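Local atomic coordinates of hydrazine synthase subunit alpha (Candidatus Kuenenia stuttgartiensis, PDB entry 5C2V), a protein that condenses hydroxylamine with ammonia to hydrazine, the second half-reaction of the hydrazine synthase complex, and carries two heme c groups. Residues N709-Y723 with L749-D762. Numbering follows the deposited sequence.
Sequences NPSAAINSLLVWRLY and LTQDERYAIVEWID. With HEC (heme c), chain B.
In the bis-histidine heme domain of cytochrome c type, Leu722 and Ile757 join two nearly antiparallel helices, 717-722 and 751-762, whose axes run at 162° and approach to 10.8 Å. Leu722 CD1 meets Ile757 CD1 at 3.8 Å, the side chains crossing at about a right angle, while Leu722 CD2 reaches both Leu749 CD1 and the heme methyl CMB. The Val719 and Ile761 side chains run past each other in opposite directions, with CG2 of Val719 3.6 Å from CD1 of Ile761.

At one end the Arg754 guanidinium lies flat on the Tyr723 ring, planes 17° apart and CZ 3.7 Å from the centroid, a cation-pi stack. A bend at chi3 (66°) turns the guanidinium over that face, and NH2 is held by Gln751 OE1 at 2.8 Å. Val758 CG2 sits at the ring's edge.

At the other end, Ser711 N donates to Ile761 O (2.9 Å) and Ala713 N to Asp762 OD1 (2.8 Å), fixing the loop onto the helix C-terminal end; Arg463 pairs with Asp762 OD2.

Arg721 NH1 and NH2 both bond heme propionate O1D, NH1 at 2.6 Å. Helix 646-657 packs against Leu749 and Trp760, and strands 503-510 and 596-599 touch Tyr755.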
loop_
_atom_site.group_PDB
_atom_site.type_symbol
_atom_site.label_atom_id
_atom_site.label_comp_id
_atom_site.label_asym_id
_atom_site.label_seq_id
_atom_site.Cartn_x
_atom_site.Cartn_y
_atom_site.Cartn_z
ATOM N N ASN D 709 -10.660 -15.090 -9.845
ATOM C CA ASN D 709 -10.566 -13.746 -9.288
ATOM C C ASN D 709 -11.933 -13.285 -8.791
ATOM O O ASN D 709 -12.816 -12.983 -9.586
ATOM C CB ASN D 709 -10.019 -12.768 -10.331
ATOM C CG ASN D 709 -8.576 -13.057 -10.705
ATOM O OD1 ASN D 709 -7.664 -12.330 -10.311
ATOM N ND2 ASN D 709 -8.363 -14.124 -11.465
ATOM N N PRO D 710 -12.116 -13.238 -7.464
ATOM C CA PRO D 710 -13.403 -12.843 -6.882
ATOM C C PRO D 710 -13.849 -11.440 -7.298
ATOM O O PRO D 710 -13.072 -10.486 -7.249
ATOM C CB PRO D 710 -13.137 -12.917 -5.377
ATOM C CG PRO D 710 -12.076 -13.957 -5.254
ATOM C CD PRO D 710 -11.183 -13.740 -6.443
ATOM N N SER D 711 -15.106 -11.358 -7.722
ATOM C CA SER D 711 -15.741 -10.143 -8.233
ATOM C C SER D 711 -15.049 -9.560 -9.464
ATOM O O SER D 711 -15.260 -8.396 -9.806
ATOM C CB SER D 711 -15.810 -9.079 -7.133
ATOM O OG SER D 711 -16.330 -7.858 -7.635
ATOM N N ALA D 712 -14.225 -10.364 -10.129
ATOM C CA ALA D 712 -13.936 -10.156 -11.540
ATOM C C ALA D 712 -13.885 -11.506 -12.247
ATOM O O ALA D 712 -12.935 -12.265 -12.069
ATOM C CB ALA D 712 -12.628 -9.400 -11.721
ATOM N N ALA D 713 -14.868 -11.786 -13.092
ATOM C CA ALA D 713 -14.859 -13.033 -13.845
ATOM C C ALA D 713 -13.962 -12.866 -15.056
ATOM O O ALA D 713 -13.314 -13.805 -15.512
ATOM C CB ALA D 713 -16.264 -13.423 -14.262
ATOM N N ILE D 714 -13.927 -11.637 -15.557
ATOM C CA ILE D 714 -13.179 -11.289 -16.751
ATOM C C ILE D 714 -11.668 -11.407 -16.523
ATOM O O ILE D 714 -10.899 -11.558 -17.472
ATOM C CB ILE D 714 -13.548 -9.859 -17.208
ATOM C CG1 ILE D 714 -13.052 -9.579 -18.627
ATOM C CG2 ILE D 714 -13.037 -8.831 -16.213
ATOM C CD1 ILE D 714 -13.417 -8.200 -19.133
ATOM N N ASN D 715 -11.251 -11.353 -15.260
ATOM C CA ASN D 715 -9.841 -11.492 -14.909
ATOM C C ASN D 715 -9.461 -12.918 -14.516
ATOM O O ASN D 715 -8.299 -13.199 -14.224
ATOM C CB ASN D 715 -9.480 -10.540 -13.766
ATOM C CG ASN D 715 -9.433 -9.092 -14.204
ATOM O OD1 ASN D 715 -9.232 -8.792 -15.380
ATOM N ND2 ASN D 715 -9.609 -8.182 -13.253
ATOM N N SER D 716 -10.442 -13.814 -14.512
ATOM C CA SER D 716 -10.232 -15.175 -14.028
ATOM C C SER D 716 -9.749 -16.117 -15.129
ATOM O O SER D 716 -10.347 -16.190 -16.202
ATOM C CB SER D 716 -11.521 -15.716 -13.405
ATOM O OG SER D 716 -11.908 -14.934 -12.286
ATOM N N LEU D 717 -8.668 -16.838 -14.843
ATOM C CA LEU D 717 -8.077 -17.778 -15.792
ATOM C C LEU D 717 -9.085 -18.839 -16.223
ATOM O O LEU D 717 -9.101 -19.257 -17.383
ATOM C CB LEU D 717 -6.835 -18.438 -15.182
ATOM C CG LEU D 717 -5.888 -19.228 -16.094
ATOM C CD1 LEU D 717 -4.468 -19.152 -15.560
ATOM C CD2 LEU D 717 -6.316 -20.683 -16.228
ATOM N N LEU D 718 -9.918 -19.272 -15.282
ATOM C CA LEU D 718 -10.961 -20.251 -15.564
ATOM C C LEU D 718 -11.889 -19.756 -16.666
ATOM O O LEU D 718 -12.206 -20.488 -17.603
ATOM C CB LEU D 718 -11.765 -20.558 -14.300
ATOM C CG LEU D 718 -12.974 -21.476 -14.469
ATOM C CD1 LEU D 718 -12.532 -22.828 -14.993
ATOM C CD2 LEU D 718 -13.730 -21.623 -13.156
ATOM N N VAL D 719 -12.314 -18.503 -16.546
ATOM C CA VAL D 719 -13.202 -17.896 -17.528
ATOM C C VAL D 719 -12.462 -17.648 -18.840
ATOM O O VAL D 719 -13.029 -17.802 -19.923
ATOM C CB VAL D 719 -13.794 -16.576 -17.002
ATOM C CG1 VAL D 719 -14.765 -15.984 -18.005
ATOM C CG2 VAL D 719 -14.489 -16.808 -15.671
ATOM N N TRP D 720 -11.191 -17.268 -18.732
ATOM C CA TRP D 720 -10.328 -17.107 -19.900
ATOM C C TRP D 720 -10.294 -18.384 -20.731
ATOM O O TRP D 720 -10.326 -18.337 -21.960
ATOM C CB TRP D 720 -8.906 -16.726 -19.475
ATOM C CG TRP D 720 -8.701 -15.260 -19.234
ATOM C CD1 TRP D 720 -9.479 -14.434 -18.477
ATOM C CD2 TRP D 720 -7.634 -14.450 -19.742
ATOM N NE1 TRP D 720 -8.968 -13.158 -18.488
ATOM C CE2 TRP D 720 -7.834 -13.142 -19.257
ATOM C CE3 TRP D 720 -6.529 -14.702 -20.561
ATOM C CZ2 TRP D 720 -6.973 -12.090 -19.565
ATOM C CZ3 TRP D 720 -5.675 -13.658 -20.865
ATOM C CH2 TRP D 720 -5.902 -12.369 -20.369
ATOM N N ARG D 721 -10.235 -19.523 -20.049
ATOM C CA ARG D 721 -10.183 -20.815 -20.723
ATOM C C ARG D 721 -11.553 -21.258 -21.222
ATOM O O ARG D 721 -11.668 -21.838 -22.302
ATOM C CB ARG D 721 -9.597 -21.880 -19.795
ATOM C CG ARG D 721 -8.121 -21.687 -19.491
ATOM C CD ARG D 721 -7.327 -21.466 -20.769
ATOM N NE ARG D 721 -7.548 -22.528 -21.746
ATOM C CZ ARG D 721 -6.849 -23.656 -21.794
ATOM N NH1 ARG D 721 -5.879 -23.874 -20.916
ATOM N NH2 ARG D 721 -7.120 -24.569 -22.717
ATOM N N LEU D 722 -12.590 -20.989 -20.435
ATOM C CA LEU D 722 -13.944 -21.366 -20.819
ATOM C C LEU D 722 -14.411 -20.594 -22.051
ATOM O O LEU D 722 -15.241 -21.082 -22.814
ATOM C CB LEU D 722 -14.915 -21.149 -19.656
ATOM C CG LEU D 722 -14.833 -22.186 -18.532
ATOM C CD1 LEU D 722 -15.702 -21.781 -17.353
ATOM C CD2 LEU D 722 -15.229 -23.562 -19.045
ATOM N N TYR D 723 -13.898 -19.380 -22.231
ATOM C CA TYR D 723 -14.172 -18.620 -23.449
ATOM C C TYR D 723 -13.044 -18.724 -24.479
ATOM O O TYR D 723 -13.185 -18.244 -25.605
ATOM C CB TYR D 723 -14.427 -17.150 -23.109
ATOM C CG TYR D 723 -15.765 -16.893 -22.453
ATOM C CD1 TYR D 723 -15.963 -17.159 -21.106
ATOM C CD2 TYR D 723 -16.830 -16.378 -23.181
ATOM C CE1 TYR D 723 -17.182 -16.923 -20.500
ATOM C CE2 TYR D 723 -18.055 -16.138 -22.585
ATOM C CZ TYR D 723 -18.225 -16.414 -21.246
ATOM O OH TYR D 723 -19.442 -16.177 -20.647
ATOM N N LEU D 749 -19.381 -26.398 -22.317
ATOM C CA LEU D 749 -20.554 -25.935 -21.582
ATOM C C LEU D 749 -21.543 -25.212 -22.482
ATOM O O LEU D 749 -21.168 -24.675 -23.524
ATOM C CB LEU D 749 -20.140 -25.003 -20.440
ATOM C CG LEU D 749 -19.213 -25.547 -19.355
ATOM C CD1 LEU D 749 -18.891 -24.461 -18.339
ATOM C CD2 LEU D 749 -19.845 -26.743 -18.672
ATOM N N THR D 750 -22.810 -25.200 -22.078
ATOM C CA THR D 750 -23.795 -24.355 -22.736
ATOM C C THR D 750 -23.604 -22.929 -22.230
ATOM O O THR D 750 -22.765 -22.684 -21.364
ATOM C CB THR D 750 -25.237 -24.824 -22.465
ATOM O OG1 THR D 750 -25.526 -24.714 -21.065
ATOM C CG2 THR D 750 -25.422 -26.270 -22.906
ATOM N N GLN D 751 -24.382 -21.991 -22.758
ATOM C CA GLN D 751 -24.235 -20.596 -22.365
ATOM C C GLN D 751 -24.716 -20.381 -20.933
ATOM O O GLN D 751 -24.132 -19.598 -20.181
ATOM C CB GLN D 751 -24.996 -19.680 -23.327
ATOM C CG GLN D 751 -24.933 -18.201 -22.967
ATOM C CD GLN D 751 -23.533 -17.625 -23.080
ATOM O OE1 GLN D 751 -22.671 -18.177 -23.765
ATOM N NE2 GLN D 751 -23.298 -16.507 -22.401
ATOM N N ASP D 752 -25.773 -21.095 -20.559
ATOM C CA ASP D 752 -26.362 -20.965 -19.230
ATOM C C ASP D 752 -25.408 -21.433 -18.132
ATOM O O ASP D 752 -25.283 -20.784 -17.095
ATOM C CB ASP D 752 -27.673 -21.749 -19.152
ATOM C CG ASP D 752 -28.724 -21.221 -20.110
ATOM O OD1 ASP D 752 -28.685 -20.014 -20.430
ATOM O OD2 ASP D 752 -29.590 -22.011 -20.542
ATOM N N GLU D 753 -24.740 -22.558 -18.367
ATOM C CA GLU D 753 -23.798 -23.116 -17.400
ATOM C C GLU D 753 -22.571 -22.218 -17.237
ATOM O O GLU D 753 -22.179 -21.859 -16.117
ATOM C CB GLU D 753 -23.371 -24.522 -17.833
ATOM C CG GLU D 753 -24.527 -25.501 -17.992
ATOM C CD GLU D 753 -24.150 -26.734 -18.794
ATOM O OE1 GLU D 753 -23.097 -26.708 -19.467
ATOM O OE2 GLU D 753 -24.906 -27.727 -18.754
ATOM N N ARG D 754 -21.976 -21.856 -18.369
ATOM C CA ARG D 754 -20.796 -21.005 -18.387
ATOM C C ARG D 754 -21.076 -19.661 -17.722
ATOM O O ARG D 754 -20.290 -19.191 -16.895
ATOM C CB ARG D 754 -20.314 -20.796 -19.825
ATOM C CG ARG D 754 -18.981 -20.077 -19.937
ATOM C CD ARG D 754 -18.464 -20.088 -21.367
ATOM N NE ARG D 754 -19.314 -19.317 -22.269
ATOM C CZ ARG D 754 -19.101 -19.200 -23.576
ATOM N NH1 ARG D 754 -18.061 -19.802 -24.136
ATOM N NH2 ARG D 754 -19.925 -18.478 -24.322
ATOM N N TYR D 755 -22.206 -19.051 -18.070
ATOM C CA TYR D 755 -22.562 -17.766 -17.484
ATOM C C TYR D 755 -22.993 -17.925 -16.031
ATOM O O TYR D 755 -22.985 -16.961 -15.268
ATOM C CB TYR D 755 -23.668 -17.080 -18.284
ATOM C CG TYR D 755 -23.839 -15.629 -17.902
ATOM C CD1 TYR D 755 -22.914 -14.676 -18.307
ATOM C CD2 TYR D 755 -24.912 -15.212 -17.125
ATOM C CE1 TYR D 755 -23.054 -13.349 -17.957
ATOM C CE2 TYR D 755 -25.061 -13.885 -16.770
ATOM C CZ TYR D 755 -24.129 -12.958 -17.189
ATOM O OH TYR D 755 -24.269 -11.634 -16.841
ATOM N N ALA D 756 -23.380 -19.138 -15.651
ATOM C CA ALA D 756 -23.651 -19.422 -14.247
ATOM C C ALA D 756 -22.343 -19.351 -13.475
ATOM O O ALA D 756 -22.284 -18.791 -12.378
ATOM C CB ALA D 756 -24.309 -20.780 -14.078
ATOM N N ILE D 757 -21.290 -19.916 -14.061
ATOM C CA ILE D 757 -19.959 -19.820 -13.466
ATOM C C ILE D 757 -19.500 -18.361 -13.402
ATOM O O ILE D 757 -18.968 -17.910 -12.379
ATOM C CB ILE D 757 -18.928 -20.654 -14.252
ATOM C CG1 ILE D 757 -19.316 -22.133 -14.229
ATOM C CG2 ILE D 757 -17.533 -20.464 -13.676
ATOM C CD1 ILE D 757 -18.346 -23.031 -14.964
ATOM N N VAL D 758 -19.716 -17.628 -14.493
ATOM C CA VAL D 758 -19.380 -16.206 -14.548
ATOM C C VAL D 758 -20.062 -15.422 -13.427
ATOM O O VAL D 758 -19.415 -14.654 -12.709
ATOM C CB VAL D 758 -19.775 -15.586 -15.904
ATOM C CG1 VAL D 758 -19.584 -14.076 -15.876
ATOM C CG2 VAL D 758 -18.967 -16.211 -17.032
ATOM N N GLU D 759 -21.367 -15.630 -13.279
ATOM C CA GLU D 759 -22.140 -14.992 -12.220
ATOM C C GLU D 759 -21.609 -15.364 -10.843
ATOM O O GLU D 759 -21.482 -14.507 -9.967
ATOM C CB GLU D 759 -23.618 -15.375 -12.322
ATOM C CG GLU D 759 -24.387 -14.622 -13.389
ATOM C CD GLU D 759 -25.865 -14.959 -13.384
ATOM O OE1 GLU D 759 -26.208 -16.132 -13.122
ATOM O OE2 GLU D 759 -26.683 -14.050 -13.636
ATOM N N TRP D 760 -21.304 -16.645 -10.662
ATOM C CA TRP D 760 -20.766 -17.133 -9.398
ATOM C C TRP D 760 -19.482 -16.402 -9.021
ATOM O O TRP D 760 -19.323 -15.963 -7.883
ATOM C CB TRP D 760 -20.508 -18.639 -9.465
ATOM C CG TRP D 760 -19.718 -19.160 -8.302
ATOM C CD1 TRP D 760 -20.094 -19.163 -6.990
ATOM C CD2 TRP D 760 -18.418 -19.760 -8.349
ATOM N NE1 TRP D 760 -19.107 -19.724 -6.216
ATOM C CE2 TRP D 760 -18.068 -20.099 -7.027
ATOM C CE3 TRP D 760 -17.517 -20.042 -9.379
ATOM C CZ2 TRP D 760 -16.854 -20.705 -6.708
ATOM C CZ3 TRP D 760 -16.314 -20.645 -9.061
ATOM C CH2 TRP D 760 -15.993 -20.970 -7.738
ATOM N N ILE D 761 -18.575 -16.264 -9.983
ATOM C CA ILE D 761 -17.309 -15.584 -9.730
ATOM C C ILE D 761 -17.506 -14.090 -9.472
ATOM O O ILE D 761 -16.909 -13.528 -8.552
ATOM C CB ILE D 761 -16.328 -15.777 -10.900
ATOM C CG1 ILE D 761 -16.021 -17.262 -11.090
ATOM C CG2 ILE D 761 -15.046 -15.004 -10.657
ATOM C CD1 ILE D 761 -14.968 -17.540 -12.136
ATOM N N ASP D 762 -18.352 -13.453 -10.277
ATOM C CA ASP D 762 -18.629 -12.026 -10.121
ATOM C C ASP D 762 -19.295 -11.712 -8.782
ATOM O O ASP D 762 -19.148 -10.609 -8.251
ATOM C CB ASP D 762 -19.508 -11.524 -11.268
ATOM C CG ASP D 762 -18.701 -10.906 -12.393
ATOM O OD1 ASP D 762 -17.460 -11.053 -12.389
ATOM O OD2 ASP D 762 -19.309 -10.277 -13.283
HETATM FE FE HEC B . -10.017 -29.081 -18.597
HETATM C CHA HEC B . -6.797 -27.895 -18.654
HETATM C CHB HEC B . -10.963 -26.450 -16.608
HETATM C CHC HEC B . -13.290 -30.201 -18.628
HETATM C CHD HEC B . -9.090 -31.872 -20.381
HETATM N NA HEC B . -9.054 -27.496 -17.750
HETATM C C1A HEC B . -7.732 -27.151 -17.968
HETATM C C2A HEC B . -7.502 -25.863 -17.346
HETATM C C3A HEC B . -8.646 -25.462 -16.782
HETATM C C4A HEC B . -9.649 -26.481 -17.023
HETATM C CMA HEC B . -8.862 -24.144 -16.009
HETATM C CAA HEC B . -6.167 -25.087 -17.338
HETATM C CBA HEC B . -5.331 -25.515 -16.135
HETATM C CGA HEC B . -4.097 -24.655 -16.048
HETATM O O1A HEC B . -3.543 -24.506 -14.927
HETATM O O2A HEC B . -3.672 -24.107 -17.096
HETATM N NB HEC B . -11.786 -28.476 -17.725
HETATM C C1B HEC B . -11.967 -27.292 -17.036
HETATM C C2B HEC B . -13.393 -27.097 -16.852
HETATM C C3B HEC B . -14.031 -28.137 -17.401
HETATM C C4B HEC B . -13.034 -29.020 -17.968
HETATM C CMB HEC B . -14.044 -25.902 -16.122
HETATM C CAB HEC B . -15.557 -28.377 -17.460
HETATM C CBB HEC B . -16.209 -27.392 -18.456
HETATM N NC HEC B . -11.006 -30.722 -19.363
HETATM C C1C HEC B . -12.357 -30.993 -19.255
HETATM C C2C HEC B . -12.644 -32.188 -20.021
HETATM C C3C HEC B . -11.471 -32.714 -20.399
HETATM C C4C HEC B . -10.426 -31.761 -20.064
HETATM C CMC HEC B . -14.012 -32.906 -20.015
HETATM C CAC HEC B . -11.260 -34.035 -21.181
HETATM C CBC HEC B . -11.884 -33.952 -22.592
HETATM N ND HEC B . -8.201 -29.781 -19.385
HETATM C C1D HEC B . -8.088 -30.959 -20.121
HETATM C C2D HEC B . -6.724 -31.083 -20.581
HETATM C C3D HEC B . -5.986 -29.842 -20.061
HETATM C C4D HEC B . -6.989 -29.092 -19.318
HETATM C CMD HEC B . -6.134 -32.227 -21.435
HETATM C CAD HEC B . -4.481 -29.546 -20.298
HETATM C CBD HEC B . -4.143 -28.075 -20.546
HETATM C CGD HEC B . -4.943 -27.493 -21.683
HETATM O O1D HEC B . -5.080 -26.244 -21.730
HETATM O O2D HEC B . -5.443 -28.266 -22.540
HETATM O O HOH W 1 -15.983 -9.641 -14.831
HETATM O O HOH W 2 -21.484 -14.152 -22.267
#